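Local coordinates for protein COG3291: FOG: PKD repeat (Clostridium thermocellum, PDB 1WMX) that serves as the family 30 carbohydrate-binding module of CelJ, a multidomain enzyme probably active as a cellulase, and so probably helps it hold on to polysaccharide, at residues B[41-46]-B[169-174]. Residues are numbered along the deposited sequence; the frame is centred on the assembly and turned at random.
Sequences TTVTYN and TVWFSD
Val43 lies over one face of the Trp171 indole, the two side chains crossing at about a right angle. CG1 stands 3.4 Å above the ring plane, offset toward the rim, and comes within 3.6 Å of Trp171 NE1; the CG2 methyl sits over the five-membered ring in a CH-pi contact, though it is modelled too close for its exact position to be trusted. A branched, apolar valine suits this place because its two methyls spread across a flat surface. On the opposite face CG2 of Thr169 stands 3.3 Å above the plane near the rim of the six-membered ring, so each face carries a methyl, but over different rings. The indole's one polar atom, NE1, is hydrogen-bonded to OD1 of Asp40, whose OD2 takes the hydroxyl of Thr42, tying the chain before Val43 to the tryptophan. The module is a beta-sandwich of antiparallel sheets, and here the corner at 41-43 and the short strand 44-45 fold over strand 168-178 of one sheet, with strand 48-55 pairing with both. Farther along, Tyr45 meets Ser173. With OG anti to the backbone N (chi1 177°), the serine hydroxyl lies 3.5 Å from Tyr45 CB and approaches the ring obliquely, 3.5 Å from Tyr45 CD2. Serine, small and buried, lets the aromatic ring come close to the strand, while the broad tyrosine also reaches Trp133, their planes inclined at about 40°.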
loop_
_atom_site.group_PDB
_atom_site.type_symbol
_atom_site.label_atom_id
_atom_site.label_comp_id
_atom_site.label_asym_id
_atom_site.label_seq_id
_atom_site.Cartn_x
_atom_site.Cartn_y
_atom_site.Cartn_z
ATOM N N THR B 41 24.079 -17.223 6.356
ATOM C CA THR B 41 24.584 -18.333 7.140
ATOM C C THR B 41 25.928 -17.990 7.777
ATOM O O THR B 41 26.461 -18.752 8.579
ATOM C CB THR B 41 24.732 -19.586 6.263
ATOM O OG1 THR B 41 25.084 -20.700 7.085
ATOM C CG2 THR B 41 25.814 -19.382 5.214
ATOM N N THR B 42 26.475 -16.833 7.422
ATOM C CA THR B 42 27.745 -16.407 7.988
ATOM C C THR B 42 27.520 -15.504 9.205
ATOM O O THR B 42 28.157 -15.698 10.240
ATOM C CB THR B 42 28.622 -15.701 6.929
ATOM O OG1 THR B 42 27.948 -14.545 6.427
ATOM C CG2 THR B 42 28.901 -16.652 5.775
ATOM N N VAL B 43 26.632 -14.516 9.099
ATOM C CA VAL B 43 26.364 -13.679 10.267
ATOM C C VAL B 43 25.221 -14.400 10.979
ATOM O O VAL B 43 24.124 -14.550 10.440
ATOM C CB VAL B 43 25.972 -12.219 9.895
ATOM C CG1 VAL B 43 26.606 -11.831 8.583
ATOM C CG2 VAL B 43 24.494 -12.055 9.862
ATOM N N THR B 44 25.493 -14.874 12.188
ATOM C CA THR B 44 24.507 -15.634 12.935
ATOM C C THR B 44 24.160 -15.045 14.288
ATOM O O THR B 44 24.813 -14.124 14.771
ATOM C CB THR B 44 25.009 -17.067 13.154
ATOM O OG1 THR B 44 26.227 -17.031 13.908
ATOM C CG2 THR B 44 25.285 -17.744 11.827
ATOM N N TYR B 45 23.101 -15.581 14.880
ATOM C CA TYR B 45 22.666 -15.164 16.199
ATOM C C TYR B 45 22.208 -16.406 16.935
ATOM O O TYR B 45 21.313 -17.120 16.475
ATOM C CB TYR B 45 21.525 -14.159 16.131
ATOM C CG TYR B 45 21.341 -13.439 17.443
ATOM C CD1 TYR B 45 22.357 -12.641 17.962
ATOM C CD2 TYR B 45 20.162 -13.564 18.172
ATOM C CE1 TYR B 45 22.206 -11.976 19.177
ATOM C CE2 TYR B 45 19.997 -12.902 19.393
ATOM C CZ TYR B 45 21.025 -12.106 19.887
ATOM O OH TYR B 45 20.862 -11.415 21.068
ATOM N N ASN B 46 22.832 -16.662 18.079
ATOM C CA ASN B 46 22.523 -17.839 18.873
ATOM C C ASN B 46 22.755 -19.057 18.002
ATOM O O ASN B 46 22.015 -20.034 18.072
ATOM C CB ASN B 46 21.073 -17.800 19.367
ATOM C CG ASN B 46 20.832 -16.679 20.360
ATOM O OD1 ASN B 46 21.590 -16.522 21.318
ATOM N ND2 ASN B 46 19.776 -15.895 20.141
ATOM N N THR B 169 22.345 -2.170 5.221
ATOM C CA THR B 169 22.246 -3.593 5.508
ATOM C C THR B 169 21.979 -3.850 6.978
ATOM O O THR B 169 22.612 -3.254 7.845
ATOM C CB THR B 169 23.539 -4.329 5.139
ATOM O OG1 THR B 169 23.860 -4.067 3.770
ATOM C CG2 THR B 169 23.376 -5.834 5.344
ATOM N N VAL B 170 21.017 -4.726 7.245
ATOM C CA VAL B 170 20.683 -5.137 8.604
ATOM C C VAL B 170 20.430 -6.633 8.534
ATOM O O VAL B 170 20.248 -7.199 7.452
ATOM C CB VAL B 170 19.420 -4.445 9.175
ATOM C CG1 VAL B 170 19.676 -2.966 9.362
ATOM C CG2 VAL B 170 18.229 -4.690 8.267
ATOM N N TRP B 171 20.431 -7.264 9.697
ATOM C CA TRP B 171 20.209 -8.688 9.809
ATOM C C TRP B 171 19.148 -8.889 10.878
ATOM O O TRP B 171 19.178 -8.232 11.914
ATOM C CB TRP B 171 21.519 -9.368 10.206
ATOM C CG TRP B 171 22.527 -9.412 9.096
ATOM C CD1 TRP B 171 22.688 -10.413 8.170
ATOM C CD2 TRP B 171 23.509 -8.417 8.781
ATOM N NE1 TRP B 171 23.711 -10.103 7.311
ATOM C CE2 TRP B 171 24.235 -8.884 7.661
ATOM C CE3 TRP B 171 23.850 -7.177 9.338
ATOM C CZ2 TRP B 171 25.283 -8.154 7.083
ATOM C CZ3 TRP B 171 24.891 -6.446 8.765
ATOM C CH2 TRP B 171 25.594 -6.939 7.649
ATOM N N PHE B 172 18.195 -9.775 10.615
ATOM C CA PHE B 172 17.131 -10.043 11.572
ATOM C C PHE B 172 17.303 -11.445 12.138
ATOM O O PHE B 172 17.924 -12.312 11.527
ATOM C CB PHE B 172 15.737 -9.958 10.917
ATOM C CG PHE B 172 15.340 -8.574 10.442
ATOM C CD1 PHE B 172 15.764 -8.092 9.205
ATOM C CD2 PHE B 172 14.506 -7.770 11.220
ATOM C CE1 PHE B 172 15.356 -6.828 8.741
ATOM C CE2 PHE B 172 14.093 -6.507 10.773
ATOM C CZ PHE B 172 14.522 -6.037 9.523
ATOM N N SER B 173 16.728 -11.667 13.304
ATOM C CA SER B 173 16.791 -12.968 13.941
ATOM C C SER B 173 15.537 -13.163 14.778
ATOM O O SER B 173 14.965 -12.198 15.278
ATOM C CB SER B 173 18.033 -13.056 14.839
ATOM O OG SER B 173 18.069 -14.295 15.528
ATOM N N ASP B 174 15.097 -14.408 14.901
ATOM C CA ASP B 174 13.941 -14.731 15.724
ATOM C C ASP B 174 12.775 -13.754 15.576
ATOM O O ASP B 174 12.327 -13.165 16.560
ATOM C CB ASP B 174 14.381 -14.767 17.198
ATOM C CG ASP B 174 13.432 -15.552 18.081
ATOM O OD1 ASP B 174 13.528 -15.419 19.320
ATOM O OD2 ASP B 174 12.601 -16.315 17.552
#